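Local coordinates for hydrolase, haloacid dehalogenase-like family (Chlorobaculum tepidum, PDB 2HCF), which probably acts as a hydrolase of the haloacid dehalogenase family and binds magnesium at a cluster of aspartates, at residues D28-V33 with Y55-N60; L16-M21 with A81-R86; E205-R208 with T213-K216; R4-F9 with F137-F142; R99-A104 with D222-S227. All blocks are in the same frame, centred on the assembly; numbering follows the deposited sequence.

Contact 1: D28-V33 with Y55-N60; sequences DALIEV and YEVLSN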
# COMPACT_ATOMS: atom_id res chain seq x y z
N ASP A 28 8.15 -17.54 8.66
CA ASP A 28 8.48 -17.83 10.04
C ASP A 28 7.33 -17.60 11.03
O ASP A 28 7.22 -18.34 12.02
CB ASP A 28 9.71 -17.01 10.48
CG ASP A 28 11.02 -17.60 9.97
OD1 ASP A 28 10.99 -18.74 9.44
OD2 ASP A 28 12.08 -16.95 10.11
N ALA A 29 6.50 -16.59 10.79
CA ALA A 29 5.39 -16.29 11.68
C ALA A 29 4.30 -17.34 11.52
O ALA A 29 3.73 -17.82 12.51
CB ALA A 29 4.85 -14.90 11.40
N LEU A 30 4.03 -17.73 10.28
CA LEU A 30 3.05 -18.77 10.03
C LEU A 30 3.50 -20.16 10.55
O LEU A 30 2.68 -20.92 11.05
CB LEU A 30 2.72 -18.84 8.53
CG LEU A 30 2.12 -17.57 7.95
CD1 LEU A 30 1.79 -17.76 6.49
CD2 LEU A 30 0.83 -17.15 8.70
N ILE A 31 4.78 -20.49 10.39
CA ILE A 31 5.30 -21.73 10.98
C ILE A 31 5.07 -21.73 12.50
O ILE A 31 4.63 -22.72 13.09
CB ILE A 31 6.80 -21.92 10.69
CG1 ILE A 31 7.01 -22.26 9.21
CG2 ILE A 31 7.38 -23.05 11.56
CD1 ILE A 31 8.46 -22.10 8.72
N GLU A 32 5.35 -20.59 13.12
CA GLU A 32 5.18 -20.44 14.55
C GLU A 32 3.74 -20.64 15.01
O GLU A 32 3.51 -21.23 16.06
CB GLU A 32 5.69 -19.09 15.03
CG GLU A 32 5.58 -18.96 16.52
CD GLU A 32 6.30 -17.72 17.09
OE1 GLU A 32 7.20 -17.17 16.40
OE2 GLU A 32 5.94 -17.34 18.24
N VAL A 33 2.77 -20.17 14.24
CA VAL A 33 1.38 -20.16 14.66
C VAL A 33 0.63 -21.39 14.15
O VAL A 33 -0.07 -22.04 14.92
CB VAL A 33 0.69 -18.88 14.18
CG1 VAL A 33 -0.81 -18.92 14.38
CG2 VAL A 33 1.30 -17.66 14.94
N TYR A 55 -4.43 -16.08 3.89
CA TYR A 55 -5.45 -17.07 3.49
C TYR A 55 -5.01 -17.89 2.29
O TYR A 55 -5.23 -19.10 2.26
CB TYR A 55 -6.84 -16.43 3.26
CG TYR A 55 -7.64 -16.20 4.55
CD1 TYR A 55 -8.44 -17.19 5.10
CD2 TYR A 55 -7.57 -14.98 5.22
CE1 TYR A 55 -9.15 -16.98 6.28
CE2 TYR A 55 -8.27 -14.75 6.39
CZ TYR A 55 -9.05 -15.76 6.93
OH TYR A 55 -9.73 -15.50 8.10
N GLU A 56 -4.39 -17.25 1.31
CA GLU A 56 -4.00 -17.93 0.08
C GLU A 56 -2.93 -18.97 0.35
O GLU A 56 -3.13 -20.13 0.06
CB GLU A 56 -3.56 -16.95 -1.02
CG GLU A 56 -3.23 -17.69 -2.33
CD GLU A 56 -3.15 -16.78 -3.57
OE1 GLU A 56 -3.41 -15.56 -3.47
OE2 GLU A 56 -2.82 -17.32 -4.65
N VAL A 57 -1.81 -18.59 0.94
CA VAL A 57 -0.70 -19.55 1.11
C VAL A 57 -1.04 -20.74 2.02
O VAL A 57 -0.51 -21.85 1.81
CB VAL A 57 0.58 -18.83 1.57
CG1 VAL A 57 0.91 -17.68 0.62
CG2 VAL A 57 0.45 -18.34 2.99
N LEU A 58 -1.91 -20.51 3.01
CA LEU A 58 -2.40 -21.57 3.89
C LEU A 58 -3.46 -22.41 3.23
O LEU A 58 -3.45 -23.64 3.34
CB LEU A 58 -2.92 -21.00 5.21
CG LEU A 58 -1.82 -20.33 6.06
CD1 LEU A 58 -2.41 -19.72 7.33
CD2 LEU A 58 -0.73 -21.32 6.40
N SER A 59 -4.39 -21.78 2.52
CA SER A 59 -5.41 -22.57 1.87
C SER A 59 -4.79 -23.49 0.76
O SER A 59 -5.31 -24.58 0.50
CB SER A 59 -6.52 -21.67 1.34
OG SER A 59 -6.04 -20.91 0.26
N ASN A 60 -3.68 -23.04 0.16
CA ASN A 60 -2.91 -23.83 -0.82
C ASN A 60 -2.42 -25.18 -0.27
O ASN A 60 -2.32 -26.15 -1.02
CB ASN A 60 -1.69 -23.04 -1.34
CG ASN A 60 -2.04 -21.99 -2.38
OD1 ASN A 60 -3.12 -22.01 -2.96
ND2 ASN A 60 -1.09 -21.07 -2.64
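Leu-30 and Val-57 meet at about a right angle, each pointing toward the other's helix. Leu-30 uses the two arms of its fork on different partners. Its CD1 rests on Val-57 CG2 at 3.8 Å. Its CD2 faces Leu-58 CD1 more loosely, at 4.4 Å. The fork is placed by the first torsion, with CG opposite the carbonyl carbon and beside the backbone N (chi1 -61°). In Val-57, CG1 takes the corresponding place (chi1 -54°), which leaves CG2 between the backbone N and the carbonyl carbon; CG2 is the methyl that reaches Leu-30. All three residues are buried, and no hydrogen bond joins the two segments. The helices, 21-34 and 50-59, belong to the helical insert that follows the first strand of the core, consistent with the alpha-helical cap of many haloacid dehalogenase-like enzymes. The backbones stay well apart: the nearest CA atoms, those of Leu-30 and Leu-58, are separated by 8.7 Å. Beside the contact, Val-57 also packs on Phe-45, and Ala-29 turns to Thr-78 of helix 65-86. The side chain of Leu-58 lies about 9 Å from that of Glu-64, a ligand of a second magnesium site, although that ion is not bound to this chain here.

Contact 2: L16-M21 with A81-R86; sequences LKVESM and ALFRER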
# COMPACT_ATOMS: atom_id res chain seq x y z
N LEU A 16 8.67 2.58 -1.80
CA LEU A 16 9.87 1.87 -1.39
C LEU A 16 9.74 0.41 -1.75
O LEU A 16 8.66 -0.05 -2.18
CB LEU A 16 10.11 2.05 0.11
CG LEU A 16 8.97 1.62 1.09
CD1 LEU A 16 8.94 0.11 1.35
CD2 LEU A 16 9.19 2.35 2.44
N LYS A 17 10.87 -0.29 -1.59
CA LYS A 17 10.95 -1.75 -1.66
C LYS A 17 11.67 -2.28 -0.46
O LYS A 17 12.48 -1.58 0.15
CB LYS A 17 11.69 -2.21 -2.91
CG LYS A 17 10.88 -1.93 -4.17
CD LYS A 17 11.58 -2.39 -5.40
CE LYS A 17 10.71 -2.03 -6.62
NZ LYS A 17 11.34 -2.40 -7.92
N VAL A 18 11.34 -3.54 -0.13
CA VAL A 18 11.93 -4.23 0.99
C VAL A 18 12.68 -5.44 0.51
O VAL A 18 12.29 -6.07 -0.46
CB VAL A 18 10.87 -4.71 2.00
CG1 VAL A 18 11.57 -5.15 3.33
CG2 VAL A 18 9.88 -3.59 2.30
N GLU A 19 13.73 -5.77 1.26
CA GLU A 19 14.57 -6.92 0.98
C GLU A 19 13.77 -8.23 1.17
O GLU A 19 12.72 -8.22 1.78
CB GLU A 19 15.80 -6.77 1.90
CG GLU A 19 16.82 -7.77 1.79
CD GLU A 19 17.47 -7.85 0.45
OE1 GLU A 19 18.29 -6.97 0.12
OE2 GLU A 19 17.18 -8.84 -0.23
N SER A 20 14.24 -9.33 0.57
CA SER A 20 13.54 -10.66 0.57
C SER A 20 13.27 -11.28 1.96
O SER A 20 12.46 -12.21 2.09
CB SER A 20 14.36 -11.68 -0.24
OG SER A 20 15.63 -11.90 0.38
N MSE A 21 13.95 -10.78 2.98
CA MSE A 21 13.61 -11.09 4.37
C MSE A 21 12.12 -10.91 4.71
O MSE A 21 11.59 -11.61 5.57
CB MSE A 21 14.48 -10.25 5.32
CG MSE A 21 14.30 -8.74 5.20
SE MSE A 21 12.83 -8.00 6.27
CE MSE A 21 13.44 -8.41 7.98
N ALA A 81 5.36 -8.28 14.86
CA ALA A 81 6.40 -8.23 15.87
C ALA A 81 7.73 -8.71 15.31
O ALA A 81 8.78 -8.09 15.52
CB ALA A 81 6.00 -9.09 17.06
N LEU A 82 7.68 -9.79 14.53
CA LEU A 82 8.91 -10.33 13.92
C LEU A 82 9.51 -9.36 12.90
O LEU A 82 10.73 -9.20 12.84
CB LEU A 82 8.60 -11.66 13.26
CG LEU A 82 9.66 -12.74 13.33
CD1 LEU A 82 10.25 -12.89 14.75
CD2 LEU A 82 9.00 -14.05 12.86
N PHE A 83 8.64 -8.71 12.12
CA PHE A 83 9.09 -7.74 11.13
C PHE A 83 9.80 -6.59 11.85
O PHE A 83 10.91 -6.21 11.48
CB PHE A 83 7.93 -7.25 10.25
CG PHE A 83 8.39 -6.38 9.11
CD1 PHE A 83 9.07 -6.94 8.05
CD2 PHE A 83 8.28 -4.99 9.19
CE1 PHE A 83 9.56 -6.13 7.01
CE2 PHE A 83 8.80 -4.17 8.18
CZ PHE A 83 9.43 -4.74 7.09
N ARG A 84 9.19 -6.10 12.93
CA ARG A 84 9.75 -4.97 13.68
C ARG A 84 11.06 -5.35 14.33
O ARG A 84 11.94 -4.50 14.51
CB ARG A 84 8.72 -4.41 14.69
CG ARG A 84 7.50 -3.72 13.95
CD ARG A 84 6.52 -2.89 14.84
N GLU A 85 11.20 -6.62 14.68
CA GLU A 85 12.40 -7.13 15.31
C GLU A 85 13.55 -7.25 14.33
O GLU A 85 14.68 -6.93 14.65
CB GLU A 85 12.11 -8.51 15.90
CG GLU A 85 13.10 -8.97 16.92
CD GLU A 85 13.12 -10.49 17.09
OE1 GLU A 85 12.02 -11.13 17.14
OE2 GLU A 85 14.25 -11.05 17.16
N ARG A 86 13.28 -7.76 13.13
CA ARG A 86 14.37 -8.13 12.23
C ARG A 86 14.74 -7.07 11.19
O ARG A 86 15.89 -6.98 10.79
CB ARG A 86 14.03 -9.41 11.47
CG ARG A 86 13.86 -10.63 12.33
CD ARG A 86 13.57 -11.79 11.42
NE ARG A 86 13.28 -13.02 12.14
CZ ARG A 86 12.84 -14.14 11.56
NH1 ARG A 86 12.62 -14.19 10.26
NH2 ARG A 86 12.61 -15.21 12.31
O HOH W 1 13.95 -12.69 7.87
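A Met-aromatic contact between Met-21, modelled as selenomethionine, and Phe-83 joins the entry of the helical insert to the end of helix 65-86. Met-21 SE lies 3.8 Å from Phe-83 CE1. It approaches the ring obliquely, 5.0 Å from the centroid and 62° off the ring normal. The chain of Met-21 starts between its backbone N and carbonyl carbon (chi1 62°) and bends again at the next two torsions. This folding carries Met-21 CE back to Arg-86 CB, at 3.7 Å. Val-18 adds a looser touch. Its CG1 sits at the edge of the Phe-83 ring, near the ring plane, 4.3 Å from CE1. A water lies between the backbone carbonyl of Met-21 and the guanidinium of Arg-86. The water accepts from Arg-86 NH1 at 3.1 Å. It gives only a weak bond to Met-21 O, at 3.5 Å. The same NH1 forms a salt bridge with Asp-28, so the guanidinium charge has a mate beyond the water. Val-18 also touches Asp-12, a ligand of the bound magnesium; the ion itself is about 10 Å from the Val-18 side chain. Strand 16-18 pairs antiparallel with strand 92-94, so the chain runs beside itself as it enters and leaves the insert. Phe-83 also touches Val-25 of helix 21-34 and Lys-127 of helix 121-129, and so lies among three helices and this strand pair.

Contact 3: E205-R208 with T213-K216; sequences ELAR and TLFK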
# COMPACT_ATOMS: atom_id res chain seq x y z
N GLU A 205 2.46 -3.38 -19.56
CA GLU A 205 1.55 -4.21 -18.79
C GLU A 205 0.46 -3.36 -18.10
O GLU A 205 -0.73 -3.64 -18.21
CB GLU A 205 2.33 -5.02 -17.73
CG GLU A 205 3.03 -6.20 -18.34
CD GLU A 205 3.95 -6.93 -17.38
OE1 GLU A 205 4.72 -6.30 -16.61
OE2 GLU A 205 3.92 -8.17 -17.42
N LEU A 206 0.89 -2.31 -17.41
CA LEU A 206 -0.02 -1.44 -16.67
C LEU A 206 -1.02 -0.68 -17.54
O LEU A 206 -2.11 -0.38 -17.10
CB LEU A 206 0.76 -0.46 -15.80
CG LEU A 206 1.44 -1.15 -14.63
CD1 LEU A 206 2.32 -0.14 -13.96
CD2 LEU A 206 0.45 -1.76 -13.63
N ALA A 207 -0.65 -0.42 -18.79
CA ALA A 207 -1.44 0.39 -19.67
C ALA A 207 -2.75 -0.32 -20.08
O ALA A 207 -3.75 0.33 -20.42
CB ALA A 207 -0.61 0.76 -20.90
N ARG A 208 -2.76 -1.65 -20.05
CA ARG A 208 -3.94 -2.43 -20.38
C ARG A 208 -5.07 -2.28 -19.36
O ARG A 208 -6.21 -2.68 -19.63
CB ARG A 208 -3.58 -3.91 -20.52
CG ARG A 208 -2.51 -4.16 -21.55
CD ARG A 208 -2.17 -5.63 -21.68
NE ARG A 208 -0.90 -5.79 -22.41
CZ ARG A 208 0.11 -6.60 -22.07
NH1 ARG A 208 0.03 -7.41 -21.01
NH2 ARG A 208 1.21 -6.60 -22.81
N THR A 213 -3.21 8.18 -15.52
CA THR A 213 -1.89 8.59 -15.92
C THR A 213 -0.94 7.45 -15.59
O THR A 213 -1.22 6.68 -14.66
CB THR A 213 -1.50 9.86 -15.16
OG1 THR A 213 -2.49 10.85 -15.46
CG2 THR A 213 -0.12 10.39 -15.54
N LEU A 214 0.16 7.38 -16.35
CA LEU A 214 1.20 6.36 -16.19
C LEU A 214 2.62 6.94 -16.28
O LEU A 214 3.03 7.52 -17.31
CB LEU A 214 0.99 5.26 -17.21
CG LEU A 214 1.98 4.08 -17.17
CD1 LEU A 214 2.09 3.41 -15.83
CD2 LEU A 214 1.58 3.08 -18.23
N PHE A 215 3.35 6.79 -15.19
CA PHE A 215 4.72 7.22 -15.07
C PHE A 215 5.69 6.04 -15.09
O PHE A 215 5.38 4.98 -14.61
CB PHE A 215 4.93 7.93 -13.72
CG PHE A 215 4.48 9.36 -13.71
CD1 PHE A 215 3.15 9.68 -13.47
CD2 PHE A 215 5.38 10.39 -13.90
CE1 PHE A 215 2.72 11.01 -13.47
CE2 PHE A 215 4.97 11.72 -13.90
CZ PHE A 215 3.64 12.03 -13.68
N LYS A 216 6.89 6.29 -15.58
CA LYS A 216 7.96 5.32 -15.46
C LYS A 216 8.46 5.32 -14.03
O LYS A 216 8.68 4.26 -13.43
CB LYS A 216 9.08 5.65 -16.45
CG LYS A 216 10.22 4.61 -16.55
CD LYS A 216 9.70 3.22 -16.98
CE LYS A 216 10.78 2.36 -17.63
NZ LYS A 216 12.10 2.53 -16.94
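Leu-214 fits against Leu-206 and Ala-207 within a beta-alpha-beta unit, in which helix 203-207 links strands 192-196 and 213-215. The contact is apolar throughout. Leu-214 CD1 touches Leu-206 CD1 at 4.0 Å and lies 4.1 Å from Leu-206 CB. The two leucines cross at about a right angle. The other methyl, Leu-214 CD2, reaches Ala-207 CB at 4.2 Å, so the fork of one strand residue spans two successive helix residues. Leu-214 CG stands opposite its own backbone N (chi1 -179°), which extends the fork toward the helix. With an alanine here in place of the leucine, CG and both methyls are gone, which is likely to leave Leu-206 and Ala-207 without this strand partner and to open a gap between helix and strand. Polar bonds play their part elsewhere. Thr-213 and Phe-215 hydrogen-bond through their backbones to strand 192-196, which fixes the outermost strand of the parallel sheet. Leu-206 is buried, and its side chain lies about 6 Å from that of Asp-178, a magnesium ligand. Phe-215 faces helix 221-229 instead, whereas Leu-214 also meets Met-203 and Ala-195. The closest CA atoms are those of Ala-207 and Leu-214, 7.4 Å apart.

Contact 4: R4-F9 with F137-F142; sequences RTLVLF and FPFGAF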
# COMPACT_ATOMS: atom_id res chain seq x y z
N ARG A 4 -9.44 21.43 -2.81
CA ARG A 4 -8.76 20.53 -1.86
C ARG A 4 -8.64 19.14 -2.47
O ARG A 4 -9.66 18.58 -2.88
CB ARG A 4 -9.51 20.45 -0.53
CG ARG A 4 -9.32 21.67 0.38
CD ARG A 4 -9.79 21.41 1.82
NE ARG A 4 -11.20 21.73 2.04
CZ ARG A 4 -11.88 21.46 3.17
NH1 ARG A 4 -11.29 20.85 4.19
NH2 ARG A 4 -13.16 21.80 3.28
N THR A 5 -7.40 18.61 -2.54
CA THR A 5 -7.11 17.28 -3.15
C THR A 5 -6.66 16.23 -2.14
O THR A 5 -5.85 16.51 -1.25
CB THR A 5 -6.06 17.42 -4.23
OG1 THR A 5 -6.60 18.21 -5.29
CG2 THR A 5 -5.66 16.06 -4.81
N LEU A 6 -7.20 15.03 -2.30
CA LEU A 6 -6.91 13.86 -1.48
C LEU A 6 -5.98 12.96 -2.29
O LEU A 6 -6.35 12.49 -3.38
CB LEU A 6 -8.20 13.12 -1.09
CG LEU A 6 -8.01 11.78 -0.36
CD1 LEU A 6 -7.23 11.98 0.91
CD2 LEU A 6 -9.29 11.05 -0.03
N VAL A 7 -4.79 12.72 -1.77
CA VAL A 7 -3.81 11.92 -2.46
C VAL A 7 -3.41 10.69 -1.61
O VAL A 7 -2.81 10.82 -0.55
CB VAL A 7 -2.55 12.75 -2.79
CG1 VAL A 7 -1.65 11.97 -3.72
CG2 VAL A 7 -2.94 14.08 -3.43
N LEU A 8 -3.69 9.52 -2.17
CA LEU A 8 -3.51 8.25 -1.47
C LEU A 8 -2.43 7.42 -2.17
O LEU A 8 -2.50 7.15 -3.36
CB LEU A 8 -4.85 7.50 -1.41
CG LEU A 8 -6.01 8.21 -0.72
CD1 LEU A 8 -7.29 7.43 -0.94
CD2 LEU A 8 -5.75 8.41 0.76
N PHE A 9 -1.43 7.01 -1.40
CA PHE A 9 -0.25 6.30 -1.88
C PHE A 9 -0.21 4.88 -1.33
O PHE A 9 -0.39 4.64 -0.10
CB PHE A 9 1.02 6.97 -1.34
CG PHE A 9 1.49 8.17 -2.14
CD1 PHE A 9 2.35 8.01 -3.22
CD2 PHE A 9 1.16 9.47 -1.74
CE1 PHE A 9 2.82 9.11 -3.93
CE2 PHE A 9 1.61 10.56 -2.44
CZ PHE A 9 2.45 10.38 -3.54
N PHE A 137 2.32 10.94 6.55
CA PHE A 137 1.02 10.29 6.36
C PHE A 137 0.17 10.24 7.66
O PHE A 137 0.35 9.35 8.49
CB PHE A 137 1.24 8.90 5.82
CG PHE A 137 1.94 8.87 4.50
CD1 PHE A 137 1.24 9.16 3.33
CD2 PHE A 137 3.29 8.57 4.42
CE1 PHE A 137 1.89 9.13 2.11
CE2 PHE A 137 3.95 8.55 3.21
CZ PHE A 137 3.24 8.82 2.03
N PRO A 138 -0.76 11.19 7.82
CA PRO A 138 -1.54 11.28 9.05
C PRO A 138 -2.62 10.20 9.22
O PRO A 138 -3.13 10.05 10.31
CB PRO A 138 -2.15 12.69 8.95
CG PRO A 138 -2.32 12.90 7.50
CD PRO A 138 -1.15 12.23 6.85
N PHE A 139 -2.98 9.48 8.15
CA PHE A 139 -4.02 8.46 8.24
C PHE A 139 -3.88 7.54 7.05
O PHE A 139 -3.08 7.81 6.15
CB PHE A 139 -5.43 9.09 8.24
CG PHE A 139 -5.92 9.45 6.87
CD1 PHE A 139 -5.34 10.46 6.16
CD2 PHE A 139 -6.94 8.72 6.26
CE1 PHE A 139 -5.75 10.76 4.88
CE2 PHE A 139 -7.35 9.03 4.98
CZ PHE A 139 -6.78 10.03 4.30
N GLY A 140 -4.70 6.48 6.99
CA GLY A 140 -4.77 5.68 5.77
C GLY A 140 -5.83 4.60 5.85
O GLY A 140 -6.61 4.59 6.82
N ALA A 141 -5.94 3.77 4.81
CA ALA A 141 -6.64 2.53 4.92
C ALA A 141 -5.62 1.41 4.67
O ALA A 141 -4.72 1.55 3.79
CB ALA A 141 -7.78 2.46 3.92
N PHE A 142 -5.75 0.33 5.44
CA PHE A 142 -4.75 -0.73 5.56
C PHE A 142 -5.34 -2.14 5.55
O PHE A 142 -6.58 -2.34 5.53
CB PHE A 142 -3.96 -0.55 6.86
CG PHE A 142 -3.43 0.85 7.08
CD1 PHE A 142 -2.18 1.20 6.63
CD2 PHE A 142 -4.19 1.79 7.78
CE1 PHE A 142 -1.68 2.51 6.85
CE2 PHE A 142 -3.68 3.11 8.01
CZ PHE A 142 -2.44 3.45 7.51
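Leu-6 is the first residue of strand 5-9 to reach the segment 137-142. Its CD1 meets CZ of Phe-139 at 3.9 Å, coming at the edge of that ring and in its plane. Two residues on, Leu-8 sends CD2 to the same CZ, at 4.0 Å and obliquely to the ring. The far end of Phe-139 thus rests on two neighbouring leucine methyls on the strand side. With chi1 at 81°, its CG sits between backbone N and carbonyl carbon, bringing CZ there. Leu-6, Leu-8 and Phe-139 all also touch helix 152-164. Phe-9 lies on the other face of the sheet, where it also touches helix 98-106. Its CD2 touches Phe-137 CE1 at 3.9 Å, at the edge and in the plane of the Phe-137 ring. The two phenylalanines cross at about a right angle. Strand 111-116 lies between strands 5-9 and 140-141 in the parallel sheet of this Rossmann-like core, so the aromatics reach past it on both faces. Strand 5-9 leads directly to Asp-10, a magnesium ligand in the DxDx(T/V) motif of the family. All five touching residues are buried, and no hydrogen bond crosses between the segments. Between these two segments, cohesion therefore rests on the fit of hydrocarbon surfaces.

Contact 5: R99-A104 with D222-S227; sequences RELLDA and DEVLAS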
# COMPACT_ATOMS: atom_id res chain seq x y z
N ARG A 99 11.13 11.12 -1.67
CA ARG A 99 11.18 12.09 -0.56
C ARG A 99 10.87 13.50 -1.08
O ARG A 99 10.12 14.25 -0.46
CB ARG A 99 12.51 12.05 0.19
CG ARG A 99 12.44 12.83 1.54
CD ARG A 99 13.76 12.94 2.29
NE ARG A 99 14.46 11.66 2.42
CZ ARG A 99 14.24 10.76 3.38
NH1 ARG A 99 13.36 10.97 4.36
NH2 ARG A 99 14.93 9.63 3.37
N GLU A 100 11.43 13.83 -2.24
CA GLU A 100 11.21 15.11 -2.91
C GLU A 100 9.72 15.32 -3.21
O GLU A 100 9.20 16.41 -3.00
CB GLU A 100 12.00 15.17 -4.22
CG GLU A 100 13.53 15.12 -4.06
CD GLU A 100 14.12 13.71 -3.82
OE1 GLU A 100 13.38 12.68 -3.84
OE2 GLU A 100 15.35 13.64 -3.58
N LEU A 101 9.05 14.27 -3.64
CA LEU A 101 7.65 14.36 -4.02
C LEU A 101 6.77 14.56 -2.78
O LEU A 101 5.82 15.35 -2.78
CB LEU A 101 7.22 13.08 -4.76
CG LEU A 101 5.75 12.99 -5.18
CD1 LEU A 101 5.34 14.16 -6.07
CD2 LEU A 101 5.44 11.66 -5.87
N LEU A 102 7.07 13.81 -1.73
CA LEU A 102 6.30 13.89 -0.50
C LEU A 102 6.50 15.25 0.17
O LEU A 102 5.55 15.82 0.67
CB LEU A 102 6.68 12.73 0.43
CG LEU A 102 6.23 11.33 -0.02
CD1 LEU A 102 6.60 10.27 0.97
CD2 LEU A 102 4.75 11.26 -0.28
N ASP A 103 7.72 15.79 0.16
CA ASP A 103 7.94 17.16 0.62
C ASP A 103 7.10 18.19 -0.14
O ASP A 103 6.56 19.11 0.47
CB ASP A 103 9.39 17.57 0.42
CG ASP A 103 10.29 17.00 1.46
OD1 ASP A 103 9.76 16.47 2.46
OD2 ASP A 103 11.54 17.09 1.27
N ALA A 104 7.07 18.06 -1.47
CA ALA A 104 6.34 18.97 -2.34
C ALA A 104 4.84 18.94 -2.05
O ALA A 104 4.18 19.98 -2.08
CB ALA A 104 6.60 18.64 -3.81
N ASP A 222 8.36 18.13 -10.25
CA ASP A 222 7.44 19.15 -10.75
C ASP A 222 6.35 18.58 -11.63
O ASP A 222 5.20 18.96 -11.51
CB ASP A 222 8.17 20.26 -11.52
CG ASP A 222 9.16 21.03 -10.65
OD1 ASP A 222 9.02 21.00 -9.40
OD2 ASP A 222 10.08 21.69 -11.21
N GLU A 223 6.71 17.66 -12.53
CA GLU A 223 5.72 17.04 -13.41
C GLU A 223 4.80 16.07 -12.68
O GLU A 223 3.61 15.99 -13.00
CB GLU A 223 6.42 16.35 -14.58
CG GLU A 223 7.22 17.31 -15.42
CD GLU A 223 6.39 18.42 -15.98
OE1 GLU A 223 5.20 18.17 -16.30
OE2 GLU A 223 6.92 19.54 -16.13
N VAL A 224 5.31 15.36 -11.69
CA VAL A 224 4.45 14.46 -10.95
C VAL A 224 3.45 15.32 -10.16
O VAL A 224 2.28 15.02 -10.11
CB VAL A 224 5.21 13.48 -10.00
CG1 VAL A 224 4.22 12.48 -9.39
CG2 VAL A 224 6.36 12.76 -10.71
N LEU A 225 3.93 16.38 -9.53
CA LEU A 225 3.06 17.28 -8.79
C LEU A 225 1.95 17.86 -9.69
O LEU A 225 0.77 17.83 -9.33
CB LEU A 225 3.92 18.39 -8.17
CG LEU A 225 3.23 19.32 -7.18
CD1 LEU A 225 2.87 18.58 -5.88
CD2 LEU A 225 4.12 20.51 -6.90
N ALA A 226 2.33 18.34 -10.87
CA ALA A 226 1.37 18.90 -11.81
C ALA A 226 0.32 17.87 -12.16
O ALA A 226 -0.87 18.18 -12.28
CB ALA A 226 2.06 19.37 -13.07
N SER A 227 0.75 16.63 -12.31
CA SER A 227 -0.17 15.60 -12.69
C SER A 227 -1.12 15.27 -11.54
O SER A 227 -2.28 15.00 -11.76
CB SER A 227 0.59 14.37 -13.14
OG SER A 227 -0.31 13.33 -13.34
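Asp-103 N bonds to Arg-99 O at 2.9 Å in the helix whose Leu-101 and Ala-104 meet Val-224 and Leu-225. The matching turn on the other helix is held by Ala-226 N to Asp-222 O, at 3.0 Å. No hydrogen bond passes between the helices. What joins them is apolar. Leu-101 crosses Val-224 at about a right angle, and both its methyls bear on one branch of the valine. Leu-101 CD2 lies 3.8 Å from Val-224 CG1. Leu-101 CD1 meets that branch almost as closely. The leucine fork gets there because its CG lies opposite the backbone N (chi1 177°). Helices 98-106 and 221-229 lie on one face of the Rossmann-like parallel sheet. Leu-101 also rests on Phe-9 of strand 5-9, while Val-224 rests on Phe-215 of the outermost strand. The short segments cross at -46°, with their axes 10.0 Å apart at closest approach. Further along, Leu-225 lays CD1 against Ala-104 CB at 4.3 Å. The small side chain of Ala-104 points toward the other helix, and the longer Leu-225 reaches over to it.

Overall arrangement
From the N terminus, strand 5-9 opens contact 4, whose loop closes at 137-142 and ties the central strand to the edge of the sheet. Contact 2 nests inside this loop and ties the start of the insert to its third helix. Contact 1 nests inside contact 2 and binds two helices of the insert. The Asp-28 to Arg-86 salt bridge links these two. Contact 5 opens within the loop of contact 4 but closes near the C terminus, so the two cross; they meet through Phe-9, Phe-137, Leu-101 and Leu-102. Contact 3 closes a short loop inside contact 5 at the other sheet edge, where Phe-215 touches Val-224.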